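DUF7790 domain-containing protein (Leptospira interrogans serogroup Icterohaemorrhagiae serovar copenhageni, PDB 6ULO) is of unknown function but carries a DUF7790 domain placed among the NAD(P)-binding Rossmann families and probably belongs to a membrane protein with a transmembrane helix. Local coordinates at residues A[101-104]-A[105-109]; A[151-154]-A[155-159]; A[161-164]-A[165-169]; A[181-184]-A[185-189]; A[292-295]-A[296-299]. All coordinates share one frame; numbering follows the deposited sequence. Where two conformers were deposited one is given.

Interaction 1: A[101-104]-A[105-109]; sequences TITI and LFLQK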
loop_
_atom_site.group_PDB
_atom_site.type_symbol
_atom_site.label_atom_id
_atom_site.label_comp_id
_atom_site.label_asym_id
_atom_site.label_seq_id
_atom_site.Cartn_x
_atom_site.Cartn_y
_atom_site.Cartn_z
ATOM N N THR A 101 3.112 2.308 11.567
ATOM C CA THR A 101 3.170 3.430 12.503
ATOM C C THR A 101 4.614 3.732 12.886
ATOM O O THR A 101 5.018 4.897 12.946
ATOM C CB THR A 101 2.330 3.098 13.736
ATOM O OG1 THR A 101 0.965 2.908 13.351
ATOM C CG2 THR A 101 2.419 4.215 14.812
ATOM N N ILE A 102 5.407 2.689 13.122
ATOM C CA ILE A 102 6.831 2.874 13.391
ATOM C C ILE A 102 7.532 3.498 12.194
ATOM O O ILE A 102 8.309 4.442 12.341
ATOM C CB ILE A 102 7.478 1.538 13.796
ATOM C CG1 ILE A 102 6.858 1.028 15.099
ATOM C CG2 ILE A 102 8.999 1.706 13.904
ATOM C CD1 ILE A 102 7.218 -0.424 15.405
ATOM N N THR A 103 7.274 2.978 10.992
ATOM C CA THR A 103 7.907 3.538 9.799
ATOM C C THR A 103 7.622 5.036 9.666
ATOM O O THR A 103 8.529 5.820 9.332
ATOM C CB THR A 103 7.421 2.751 8.588
ATOM O OG1 THR A 103 8.133 1.529 8.567
ATOM C CG2 THR A 103 7.585 3.498 7.248
ATOM N N ILE A 104 6.379 5.458 9.941
ATOM C CA ILE A 104 6.055 6.875 9.822
ATOM C C ILE A 104 6.837 7.706 10.835
ATOM O O ILE A 104 7.344 8.789 10.513
ATOM C CB ILE A 104 4.528 7.053 9.956
ATOM C CG1 ILE A 104 3.845 6.409 8.746
ATOM C CG2 ILE A 104 4.143 8.530 10.134
ATOM C CD1 ILE A 104 2.368 6.115 8.947
ATOM N N LEU A 105 6.933 7.228 12.075
ATOM C CA LEU A 105 7.735 7.923 13.080
ATOM C C LEU A 105 9.180 8.034 12.624
ATOM O O LEU A 105 9.800 9.107 12.728
ATOM C CB LEU A 105 7.634 7.155 14.390
ATOM C CG LEU A 105 8.520 7.619 15.542
ATOM C CD1 LEU A 105 8.207 9.050 16.007
ATOM C CD2 LEU A 105 8.386 6.608 16.721
ATOM N N PHE A 106 9.733 6.935 12.075
ATOM C CA PHE A 106 11.127 6.987 11.614
ATOM C C PHE A 106 11.289 7.964 10.454
ATOM O O PHE A 106 12.268 8.712 10.408
ATOM C CB PHE A 106 11.626 5.616 11.196
ATOM C CG PHE A 106 11.780 4.611 12.303
ATOM C CD1 PHE A 106 11.666 4.952 13.646
ATOM C CD2 PHE A 106 12.072 3.275 11.967
ATOM C CE1 PHE A 106 11.838 3.992 14.626
ATOM C CE2 PHE A 106 12.249 2.310 12.935
ATOM C CZ PHE A 106 12.144 2.676 14.286
ATOM N N LEU A 107 10.333 8.006 9.528
ATOM C CA LEU A 107 10.390 8.982 8.439
ATOM C C LEU A 107 10.400 10.403 8.979
ATOM O O LEU A 107 11.192 11.239 8.535
ATOM C CB LEU A 107 9.188 8.817 7.496
ATOM C CG LEU A 107 9.238 7.575 6.599
ATOM C CD1 LEU A 107 7.839 7.331 6.004
ATOM C CD2 LEU A 107 10.284 7.771 5.487
ATOM N N GLN A 108 9.498 10.699 9.926
ATOM C CA GLN A 108 9.449 12.040 10.507
ATOM C C GLN A 108 10.794 12.469 11.073
ATOM O O GLN A 108 11.182 13.628 10.930
ATOM C CB GLN A 108 8.379 12.106 11.597
ATOM C CG GLN A 108 6.959 12.009 11.011
ATOM C CD GLN A 108 5.910 11.815 12.057
ATOM O OE1 GLN A 108 6.209 11.378 13.172
ATOM N NE2 GLN A 108 4.670 12.127 11.706
ATOM N N LYS A 109 11.520 11.551 11.706
ATOM C CA LYS A 109 12.747 11.898 12.393
ATOM C C LYS A 109 13.984 11.765 11.525
ATOM O O LYS A 109 15.052 12.196 11.940
ATOM C CB LYS A 109 12.895 11.021 13.638
ATOM C CG LYS A 109 11.791 11.251 14.665
ATOM C CD LYS A 109 11.744 12.676 15.136
ATOM C CE LYS A 109 10.718 12.798 16.246
ATOM N NZ LYS A 109 10.693 14.152 16.812
#
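Helix 94-109 presents Ile102 and Phe106 on the same flank, one turn apart, with their side chains running side by side. The branch that touches is CG2 of Ile102, lying over the Phe106 ring 3.6 Å from its centroid and 24° off the ring normal, a CH-pi contact. The methyl is displaced toward the end of the ring, so that Ile102 CG2 comes to 3.3 Å from Phe106 CZ, a tight approach. Phe106 reaches back over the preceding turn because its CG stands opposite the carbonyl carbon (chi1 -68°). Helices 113-120, 125-135 and 139-166 all touch this flank, and Trp120 meets the Phe106 ring edge-to-face; the pair is part of the helical packing beside edge strand 191-195 of the parallel part of the Rossmann-like sheet. Next to it Thr103 and Leu107 lie alongside each other, Thr103 CG2 and Leu107 CD1 being 4.0 Å apart, while Thr103 OG1 is hydrogen-bonded to Trp120 NE1. Ile104 leans on that strand through Ile191 and Pro193. Its CG2 lies 4.0 Å from Gln108 NE2, an amide nitrogen hydrogen-bonded to the carbonyl of Ala186 on helix 176-187. Beneath these side chains runs regular alpha-helical bonding: Phe106 N meets Ile102 O at 2.9 Å, and Leu107 N meets Thr103 O at 2.8 Å.

Interaction 2: A[151-154]-A[155-159]; sequences PFIR and KRHKT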
loop_
_atom_site.group_PDB
_atom_site.type_symbol
_atom_site.label_atom_id
_atom_site.label_comp_id
_atom_site.label_asym_id
_atom_site.label_seq_id
_atom_site.Cartn_x
_atom_site.Cartn_y
_atom_site.Cartn_z
ATOM N N PRO A 151 14.155 -7.911 11.395
ATOM C CA PRO A 151 14.980 -8.808 10.569
ATOM C C PRO A 151 14.456 -8.925 9.144
ATOM O O PRO A 151 15.239 -8.996 8.189
ATOM C CB PRO A 151 14.964 -10.132 11.343
ATOM C CG PRO A 151 14.602 -9.725 12.768
ATOM C CD PRO A 151 13.638 -8.597 12.600
ATOM N N PHE A 152 13.133 -8.935 8.966
ATOM C CA PHE A 152 12.557 -9.010 7.632
ATOM C C PHE A 152 12.683 -7.692 6.890
ATOM O O PHE A 152 12.997 -7.682 5.697
ATOM C CB PHE A 152 11.093 -9.424 7.752
ATOM C CG PHE A 152 10.926 -10.776 8.368
ATOM C CD1 PHE A 152 11.008 -11.927 7.576
ATOM C CD2 PHE A 152 10.752 -10.910 9.741
ATOM C CE1 PHE A 152 10.872 -13.178 8.152
ATOM C CE2 PHE A 152 10.625 -12.152 10.321
ATOM C CZ PHE A 152 10.705 -13.295 9.520
ATOM N N ILE A 153 12.456 -6.575 7.585
ATOM C CA ILE A 153 12.542 -5.261 6.961
ATOM C C ILE A 153 13.972 -4.985 6.495
ATOM O O ILE A 153 14.189 -4.415 5.421
ATOM C CB ILE A 153 12.010 -4.196 7.936
ATOM C CG1 ILE A 153 10.462 -4.278 7.965
ATOM C CG2 ILE A 153 12.453 -2.795 7.548
ATOM C CD1 ILE A 153 9.801 -3.442 9.029
ATOM N N ARG A 154 14.974 -5.391 7.297
ATOM C CA ARG A 154 16.364 -5.189 6.896
ATOM C C ARG A 154 16.687 -5.954 5.628
ATOM O O ARG A 154 17.323 -5.419 4.704
ATOM C CB ARG A 154 17.281 -5.644 8.027
ATOM C CG ARG A 154 17.208 -4.672 9.208
ATOM C CD ARG A 154 17.761 -5.327 10.471
ATOM N NE ARG A 154 17.470 -4.474 11.630
ATOM C CZ ARG A 154 17.798 -4.778 12.877
ATOM N NH1 ARG A 154 18.416 -5.918 13.132
ATOM N NH2 ARG A 154 17.495 -3.945 13.873
ATOM N N LYS A 155 16.258 -7.214 5.562
ATOM C CA LYS A 155 16.516 -8.013 4.371
ATOM C C LYS A 155 15.845 -7.381 3.159
ATOM O O LYS A 155 16.447 -7.305 2.077
ATOM C CB LYS A 155 16.044 -9.444 4.621
ATOM C CG LYS A 155 16.102 -10.369 3.445
ATOM C CD LYS A 155 15.714 -11.765 3.902
ATOM C CE LYS A 155 15.688 -12.757 2.765
ATOM N NZ LYS A 155 15.195 -14.100 3.204
ATOM N N ARG A 156 14.601 -6.925 3.320
ATOM C CA ARG A 156 13.895 -6.307 2.216
ATOM C C ARG A 156 14.527 -4.989 1.788
ATOM O O ARG A 156 14.596 -4.696 0.586
ATOM C CB ARG A 156 12.433 -6.139 2.609
ATOM C CG ARG A 156 11.607 -5.413 1.584
ATOM C CD ARG A 156 11.390 -6.276 0.349
ATOM N NE ARG A 156 10.511 -5.609 -0.590
ATOM C CZ ARG A 156 10.213 -6.071 -1.805
ATOM N NH1 ARG A 156 10.737 -7.225 -2.246
ATOM N NH2 ARG A 156 9.434 -5.334 -2.601
ATOM N N HIS A 157 15.034 -4.190 2.735
ATOM C CA HIS A 157 15.738 -2.975 2.345
ATOM C C HIS A 157 16.963 -3.298 1.489
ATOM O O HIS A 157 17.227 -2.616 0.496
ATOM C CB HIS A 157 16.162 -2.187 3.586
ATOM C CG HIS A 157 15.033 -1.459 4.243
ATOM N ND1 HIS A 157 15.090 -0.973 5.538
ATOM C CD2 HIS A 157 13.802 -1.135 3.773
ATOM C CE1 HIS A 157 13.932 -0.381 5.826
ATOM N NE2 HIS A 157 13.142 -0.462 4.773
ATOM N N LYS A 158 17.725 -4.333 1.855
ATOM C CA LYS A 158 18.920 -4.675 1.083
ATOM C C LYS A 158 18.554 -5.185 -0.302
ATOM O O LYS A 158 19.235 -4.870 -1.280
ATOM C CB LYS A 158 19.761 -5.691 1.841
ATOM C CG LYS A 158 20.222 -5.138 3.178
ATOM C CD LYS A 158 20.858 -6.200 4.060
ATOM C CE LYS A 158 21.081 -5.647 5.476
ATOM N NZ LYS A 158 21.947 -4.439 5.466
ATOM N N THR A 159 17.462 -5.954 -0.401
ATOM C CA THR A 159 16.954 -6.396 -1.691
ATOM C C THR A 159 16.493 -5.211 -2.529
ATOM O O THR A 159 16.770 -5.160 -3.733
ATOM C CB THR A 159 15.818 -7.381 -1.455
ATOM O OG1 THR A 159 16.396 -8.578 -0.931
ATOM C CG2 THR A 159 15.065 -7.669 -2.747
#
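With CG2 turned opposite the backbone N in Ile153 and CG turned opposite the carbonyl carbon in His157 (chi1 -76°), the two side chains stand side by side on one flank of helix 139-166. Ile153 CG2 then lies 3.3 Å from His157 CE1, a close meeting of a methyl group with the ring carbon between the two nitrogens. The His157 ring is laid across the previous turn: the carbonyl oxygen Ile153 O sits over one ring face, displaced toward the rim and 3.3 Å from His157 CG. That oxygen also takes the backbone N-H of His157 at 2.8 Å, so the ring rests on an acceptor already engaged in the helix. At its outer end His157 NE2 is hydrogen-bonded to Glu73 OE2, which should limit rotation of the imidazole. Trp120 and Ile117 of helix 113-120 cover this flank, making the pair part of the packing between two helices of the Rossmann-like domain. Arg154 has salt-bridge and hydrogen-bond partners in Glu125, Tyr146 and the carbonyl of Trp120, and its own carbonyl oxygen, Arg154 O, accepts Lys158 N at 3.1 Å. The guanidinium of Arg156 goes to Asp51 and the carbonyl of Glu50. The helix is kinked at Pro151 and Phe152, whose N atoms have no bond to the preceding turn; Pro151 O accepts Lys155 N in a weak bond of 3.3 Å.

Interaction 3: A[161-164]-A[165-169]; sequences LMLS and KKYNY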
loop_
_atom_site.group_PDB
_atom_site.type_symbol
_atom_site.label_atom_id
_atom_site.label_comp_id
_atom_site.label_asym_id
_atom_site.label_seq_id
_atom_site.Cartn_x
_atom_site.Cartn_y
_atom_site.Cartn_z
ATOM N N LEU A 161 17.523 -2.127 -2.489
ATOM C CA LEU A 161 18.661 -1.401 -3.030
ATOM C C LEU A 161 19.221 -2.148 -4.237
ATOM O O LEU A 161 19.453 -1.564 -5.298
ATOM C CB LEU A 161 19.714 -1.240 -1.949
ATOM C CG LEU A 161 21.040 -0.631 -2.382
ATOM C CD1 LEU A 161 20.829 0.706 -3.022
ATOM C CD2 LEU A 161 21.980 -0.552 -1.192
ATOM N N MET A 162 19.405 -3.459 -4.090
ATOM C CA MET A 162 19.856 -4.285 -5.202
ATOM C C MET A 162 18.966 -4.139 -6.431
ATOM O O MET A 162 19.469 -3.954 -7.542
ATOM C CB MET A 162 19.945 -5.722 -4.713
ATOM C CG MET A 162 20.457 -6.727 -5.747
ATOM S SD MET A 162 19.215 -7.243 -6.995
ATOM C CE MET A 162 18.146 -8.248 -5.988
ATOM N N LEU A 163 17.635 -4.209 -6.253
ATOM C CA LEU A 163 16.700 -4.151 -7.379
ATOM C C LEU A 163 16.723 -2.794 -8.065
ATOM O O LEU A 163 16.654 -2.700 -9.296
ATOM C CB LEU A 163 15.288 -4.408 -6.860
ATOM C CG LEU A 163 14.998 -5.828 -6.358
ATOM C CD1 LEU A 163 13.658 -5.832 -5.654
ATOM C CD2 LEU A 163 15.008 -6.870 -7.485
ATOM N N SER A 164 16.779 -1.728 -7.273
ATOM C CA SER A 164 16.824 -0.378 -7.829
ATOM C C SER A 164 18.022 -0.203 -8.755
ATOM O O SER A 164 17.929 0.478 -9.781
ATOM C CB SER A 164 16.887 0.649 -6.697
ATOM O OG SER A 164 18.209 0.702 -6.173
ATOM N N LYS A 165 19.164 -0.817 -8.419
ATOM C CA LYS A 165 20.323 -0.730 -9.300
ATOM C C LYS A 165 20.206 -1.701 -10.463
ATOM O O LYS A 165 20.573 -1.358 -11.588
ATOM C CB LYS A 165 21.594 -0.993 -8.506
ATOM C CG LYS A 165 21.845 0.088 -7.505
ATOM C CD LYS A 165 23.231 -0.015 -6.914
ATOM C CE LYS A 165 23.635 1.311 -6.284
ATOM N NZ LYS A 165 25.040 1.251 -5.727
ATOM N N LYS A 166 19.699 -2.911 -10.206
ATOM C CA LYS A 166 19.619 -3.941 -11.241
ATOM C C LYS A 166 18.726 -3.503 -12.376
ATOM O O LYS A 166 19.043 -3.731 -13.550
ATOM C CB LYS A 166 19.108 -5.241 -10.618
ATOM C CG LYS A 166 18.840 -6.363 -11.612
ATOM C CD LYS A 166 18.408 -7.628 -10.881
ATOM C CE LYS A 166 18.125 -8.771 -11.861
ATOM N NZ LYS A 166 17.679 -9.982 -11.121
ATOM N N TYR A 167 17.591 -2.881 -12.050
ATOM C CA TYR A 167 16.647 -2.434 -13.055
ATOM C C TYR A 167 16.712 -0.947 -13.303
ATOM O O TYR A 167 15.914 -0.432 -14.091
ATOM C CB TYR A 167 15.221 -2.891 -12.721
ATOM C CG TYR A 167 15.127 -4.388 -12.669
ATOM C CD1 TYR A 167 15.159 -5.139 -13.842
ATOM C CD2 TYR A 167 15.069 -5.071 -11.462
ATOM C CE1 TYR A 167 15.082 -6.517 -13.802
ATOM C CE2 TYR A 167 15.002 -6.450 -11.427
ATOM C CZ TYR A 167 14.999 -7.167 -12.583
ATOM O OH TYR A 167 14.939 -8.531 -12.515
ATOM N N ASN A 168 17.638 -0.247 -12.656
ATOM C CA ASN A 168 17.903 1.168 -12.943
ATOM C C ASN A 168 16.636 2.013 -12.821
ATOM O O ASN A 168 16.201 2.667 -13.770
ATOM C CB ASN A 168 18.579 1.388 -14.308
ATOM C CG ASN A 168 19.072 2.835 -14.495
ATOM O OD1 ASN A 168 19.280 3.565 -13.520
ATOM N ND2 ASN A 168 19.231 3.257 -15.745
ATOM N N TYR A 169 16.084 2.038 -11.615
ATOM C CA TYR A 169 14.951 2.905 -11.356
ATOM C C TYR A 169 15.094 3.536 -9.980
ATOM O O TYR A 169 15.812 3.041 -9.110
ATOM C CB TYR A 169 13.608 2.166 -11.453
ATOM C CG TYR A 169 13.393 1.097 -10.405
ATOM C CD1 TYR A 169 12.645 1.362 -9.243
ATOM C CD2 TYR A 169 13.891 -0.202 -10.600
ATOM C CE1 TYR A 169 12.411 0.370 -8.309
ATOM C CE2 TYR A 169 13.685 -1.190 -9.665
ATOM C CZ TYR A 169 12.928 -0.902 -8.516
ATOM O OH TYR A 169 12.673 -1.891 -7.582
#
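A Schellman motif ends helix 139-166, with Asn168 as the C-prime residue of positive phi and Tyr169 N bonded back to Ser164 O at 3.0 Å. The donor lies in the plane of that carbonyl. A weak bond from Asn168 N to Lys165 O completes the motif, while Tyr167 N still meets Leu163 O at 2.9 Å. Once reversed, the chain folds Tyr169 over the helix end. Its CG occupies the crowded position between the backbone N and the carbonyl carbon (chi1 65°), and the ring covers Ser164: CA of that residue stands 4.0 Å from the Tyr169 ring centroid, 22° off the normal, a CH-pi contact. Tyr169 OH extends farther back, to 3.7 Å from Leu163 CB. Tyr167 instead runs alongside Leu163, and its ring makes a cation-pi contact with Arg52; Asp54 touches both tyrosines. On the outer side Met162, bent at chi2 and chi3, curls beside the extended Lys166, bringing Met162 SD to 4.0 Å from Lys166 CD. Leu163 CD2 comes in at the edge of the Tyr167 ring, in its plane, 4.0 Å from Tyr167 CE2.

Interaction 4: A[181-184]-A[185-189]; sequences YIRK and LAIEG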
loop_
_atom_site.group_PDB
_atom_site.type_symbol
_atom_site.label_atom_id
_atom_site.label_comp_id
_atom_site.label_asym_id
_atom_site.label_seq_id
_atom_site.Cartn_x
_atom_site.Cartn_y
_atom_site.Cartn_z
ATOM N N TYR A 181 9.695 13.350 -0.688
ATOM C CA TYR A 181 8.259 13.448 -0.917
ATOM C C TYR A 181 7.495 12.640 0.127
ATOM O O TYR A 181 6.510 13.119 0.715
ATOM C CB TYR A 181 7.934 12.939 -2.334
ATOM C CG TYR A 181 6.474 13.117 -2.683
ATOM C CD1 TYR A 181 6.008 14.319 -3.216
ATOM C CD2 TYR A 181 5.546 12.125 -2.429
ATOM C CE1 TYR A 181 4.659 14.506 -3.498
ATOM C CE2 TYR A 181 4.191 12.328 -2.674
ATOM C CZ TYR A 181 3.776 13.501 -3.225
ATOM O OH TYR A 181 2.449 13.724 -3.486
ATOM N N ILE A 182 7.928 11.399 0.370
ATOM C CA ILE A 182 7.283 10.561 1.379
ATOM C C ILE A 182 7.469 11.145 2.772
ATOM O O ILE A 182 6.526 11.177 3.583
ATOM C CB ILE A 182 7.819 9.113 1.268
ATOM C CG1 ILE A 182 7.318 8.475 -0.041
ATOM C CG2 ILE A 182 7.437 8.274 2.480
ATOM C CD1 ILE A 182 5.790 8.397 -0.173
ATOM N N ARG A 183 8.672 11.649 3.076
ATOM C CA ARG A 183 8.889 12.236 4.395
ATOM C C ARG A 183 8.000 13.451 4.614
ATOM O O ARG A 183 7.498 13.666 5.728
ATOM C CB ARG A 183 10.357 12.620 4.551
ATOM C CG ARG A 183 10.613 13.286 5.917
ATOM C CD ARG A 183 12.072 13.387 6.265
ATOM N NE ARG A 183 12.264 13.823 7.652
ATOM C CZ ARG A 183 12.756 15.005 7.997
ATOM N NH1 ARG A 183 13.125 15.866 7.044
ATOM N NH2 ARG A 183 12.902 15.300 9.282
ATOM N N LYS A 184 7.800 14.255 3.572
ATOM C CA LYS A 184 6.930 15.417 3.692
ATOM C C LYS A 184 5.511 14.997 4.067
ATOM O O LYS A 184 4.913 15.543 5.009
ATOM C CB LYS A 184 6.932 16.203 2.387
ATOM C CG LYS A 184 6.050 17.448 2.465
ATOM C CD LYS A 184 5.979 18.159 1.147
ATOM C CE LYS A 184 5.197 19.442 1.207
ATOM N NZ LYS A 184 4.735 19.810 -0.150
ATOM N N LEU A 185 4.968 13.983 3.385
ATOM C CA LEU A 185 3.658 13.452 3.772
ATOM C C LEU A 185 3.664 12.963 5.213
ATOM O O LEU A 185 2.695 13.187 5.952
ATOM C CB LEU A 185 3.236 12.323 2.837
ATOM C CG LEU A 185 3.060 12.689 1.364
ATOM C CD1 LEU A 185 2.587 11.435 0.576
ATOM C CD2 LEU A 185 2.059 13.853 1.189
ATOM N N ALA A 186 4.734 12.268 5.630
ATOM C CA ALA A 186 4.785 11.747 6.992
ATOM C C ALA A 186 4.719 12.879 7.999
ATOM O O ALA A 186 3.958 12.812 8.967
ATOM C CB ALA A 186 6.028 10.894 7.203
ATOM N N ILE A 187 5.537 13.917 7.789
ATOM C CA ILE A 187 5.573 15.064 8.688
ATOM C C ILE A 187 4.202 15.729 8.774
ATOM O O ILE A 187 3.797 16.204 9.844
ATOM C CB ILE A 187 6.669 16.044 8.218
ATOM C CG1 ILE A 187 8.025 15.461 8.542
ATOM C CG2 ILE A 187 6.506 17.418 8.905
ATOM C CD1 ILE A 187 9.188 16.243 7.923
ATOM N N GLU A 188 3.484 15.798 7.666
ATOM C CA GLU A 188 2.205 16.481 7.582
ATOM C C GLU A 188 1.043 15.657 8.096
ATOM O O GLU A 188 -0.086 16.149 8.073
ATOM C CB GLU A 188 1.975 16.926 6.126
ATOM C CG GLU A 188 2.937 18.039 5.760
ATOM C CD GLU A 188 2.923 18.461 4.306
ATOM O OE1 GLU A 188 2.392 17.737 3.440
ATOM O OE2 GLU A 188 3.519 19.531 4.022
ATOM N N GLY A 189 1.271 14.431 8.557
ATOM C CA GLY A 189 0.188 13.609 9.039
ATOM C C GLY A 189 -0.634 12.992 7.933
ATOM O O GLY A 189 -1.757 12.525 8.171
#
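In the last turns of helix 176-187, Ile187 N bonds to Arg183 O at 2.9 Å and Glu188 N to Lys184 O at 3.0 Å. Beyond them the guanidinium of Arg183 reaches helix 94-109, where NE is bonded to the carbonyl of Leu107 and NH2 to that of Gln108. The two bonds fix the rotation of the flat group and satisfy carbonyls at that helix's C-terminal end, where the dipole would probably favour a positive charge. Ile187 CD1 lies over the centre of one guanidinium face, 3.8 Å from Arg183 CZ, which backs the group with a methyl. Lys184 and Glu188 also meet, though not as a salt bridge: Lys184 NZ is 4.4 Å from Glu188 OE2, and the closer approach is that of Lys184 CE, at 3.3 Å from the same oxygen. The other carboxylate oxygen of Glu188 is paired with Lys190. The helix stops in a Schellman motif at Gly189, whose positive phi suits glycine and whose N is bonded to Ala186 O at 3.2 Å; the chain then enters edge strand 191-195 in a helix-to-strand connection of the Rossmann-like domain. Facing the sheet, Leu185 crosses Tyr181 obliquely, with Leu185 CD1 placed 3.7 Å from Tyr181 CE2. Because Tyr181 holds CG opposite its backbone N (chi1 -175°), the ring swings to this side, and its OH is bonded to the carbonyl of Ser84. Leu185 and Ile182 both rest on Ile87 of strand 86-91.

Interaction 5: A[292-295]-A[296-299]; sequences SGKP and GLRS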
loop_
_atom_site.group_PDB
_atom_site.type_symbol
_atom_site.label_atom_id
_atom_site.label_comp_id
_atom_site.label_asym_id
_atom_site.label_seq_id
_atom_site.Cartn_x
_atom_site.Cartn_y
_atom_site.Cartn_z
ATOM N N SER A 292 -21.287 -6.838 -11.908
ATOM C CA SER A 292 -21.818 -7.726 -12.937
ATOM C C SER A 292 -22.574 -8.937 -12.395
ATOM O O SER A 292 -23.361 -9.525 -13.138
ATOM C CB SER A 292 -20.662 -8.216 -13.824
ATOM O OG SER A 292 -19.816 -9.163 -13.148
ATOM N N GLY A 293 -22.359 -9.329 -11.138
ATOM C CA GLY A 293 -23.036 -10.500 -10.614
ATOM C C GLY A 293 -22.518 -11.827 -11.117
ATOM O O GLY A 293 -23.215 -12.835 -10.985
ATOM N N LYS A 294 -21.322 -11.871 -11.685
ATOM C CA LYS A 294 -20.786 -13.155 -12.121
ATOM C C LYS A 294 -20.560 -14.023 -10.888
ATOM O O LYS A 294 -19.788 -13.634 -10.008
ATOM C CB LYS A 294 -19.475 -12.982 -12.897
ATOM C CG LYS A 294 -19.655 -12.391 -14.287
ATOM C CD LYS A 294 -18.338 -11.924 -14.878
ATOM C CE LYS A 294 -18.478 -11.520 -16.336
ATOM N NZ LYS A 294 -18.459 -12.686 -17.265
ATOM N N PRO A 295 -21.190 -15.191 -10.783
ATOM C CA PRO A 295 -21.081 -15.961 -9.536
ATOM C C PRO A 295 -19.652 -16.422 -9.290
ATOM O O PRO A 295 -18.983 -16.940 -10.189
ATOM C CB PRO A 295 -22.036 -17.142 -9.755
ATOM C CG PRO A 295 -22.251 -17.181 -11.216
ATOM C CD PRO A 295 -22.148 -15.789 -11.726
ATOM N N GLY A 296 -19.182 -16.220 -8.065
ATOM C CA GLY A 296 -17.868 -16.731 -7.763
ATOM C C GLY A 296 -16.729 -15.970 -8.399
ATOM O O GLY A 296 -15.595 -16.455 -8.368
ATOM N N LEU A 297 -16.985 -14.765 -8.923
ATOM C CA LEU A 297 -15.939 -13.964 -9.555
ATOM C C LEU A 297 -14.775 -13.716 -8.609
ATOM O O LEU A 297 -14.953 -13.410 -7.423
ATOM C CB LEU A 297 -16.510 -12.609 -9.992
ATOM C CG LEU A 297 -15.575 -11.719 -10.810
ATOM C CD1 LEU A 297 -15.342 -12.370 -12.189
ATOM C CD2 LEU A 297 -16.169 -10.309 -10.921
ATOM N N ARG A 298 -13.578 -13.835 -9.169
ATOM C CA ARG A 298 -12.308 -13.642 -8.484
ATOM C C ARG A 298 -11.390 -12.864 -9.414
ATOM O O ARG A 298 -11.630 -12.802 -10.622
ATOM C CB ARG A 298 -11.628 -15.000 -8.211
ATOM C CG ARG A 298 -12.249 -15.796 -7.083
ATOM C CD ARG A 298 -11.790 -17.259 -7.096
ATOM N NE ARG A 298 -12.396 -18.033 -6.019
ATOM C CZ ARG A 298 -11.911 -18.149 -4.786
ATOM N NH1 ARG A 298 -10.778 -17.546 -4.442
ATOM N NH2 ARG A 298 -12.553 -18.888 -3.893
ATOM N N SER A 299 -10.314 -12.286 -8.854
ATOM C CA SER A 299 -9.393 -11.504 -9.688
ATOM C C SER A 299 -8.858 -12.317 -10.876
ATOM O O SER A 299 -8.655 -11.760 -11.957
ATOM C CB SER A 299 -8.241 -10.919 -8.860
ATOM O OG SER A 299 -7.460 -11.931 -8.273
#
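Lys294 and Leu297 face each other across a tight turn, their side chains crossing at an angle. Contact begins near the backbone, where Lys294 CB and Leu297 CB are 4.2 Å apart, and continues outward to Lys294 CD and Leu297 CD1 at 4.1 Å. The aliphatic part of the lysine runs loosely across the leucine. Farther out the lysine bends at chi4 (-81°) and carries its ammonium group away to a salt bridge with Glu305. Leu297 CB also lies 3.4 Å from Lys294 O. The backbone between the two makes a type II beta turn, Pro295 and Gly296 at the corners, closed by Leu297 N to Lys294 O at 3.2 Å. This bond is bent (148° at the hydrogen), and its donor lies 42° out of the carbonyl plane rather than on a lone pair. Gly296 has the positive phi expected of the third residue in such a turn. Just before it, Ser292 OG receives a weak bond of 3.4 Å from Lys294 N and is also hydrogen-bonded to the carbonyl of Trp289. The turn joins helix 283-291 to helix 299-306: the first ends as Gly293 takes positive phi, Arg298 is the N-cap position of the second, and Ser299 packs on Arg253 and Ile255 of strand 249-255.

Overall arrangement
Interactions 1 and 4 are the closest pair, with centres 9 Å apart: helices 94-109 and 176-187 touch directly, and Leu107 CD1 packs 3.7 Å from Ile182 CG2. Interactions 2 and 3 are successive parts of helix 139-166, centres 15 Å apart, the second being its C-terminal end. Interaction 2 lies about 17 Å from interaction 1 between centres, and Trp120 touches side chains of both, standing between the two helices. Interactions 1 and 4 lie at edge strand 191-195, with interaction 2 linked to interaction 1 through helix 113-120. Interaction 5 is remote, about 37 to 39 Å from the others between centres, and lies across the chain's centre from interactions 1 and 4.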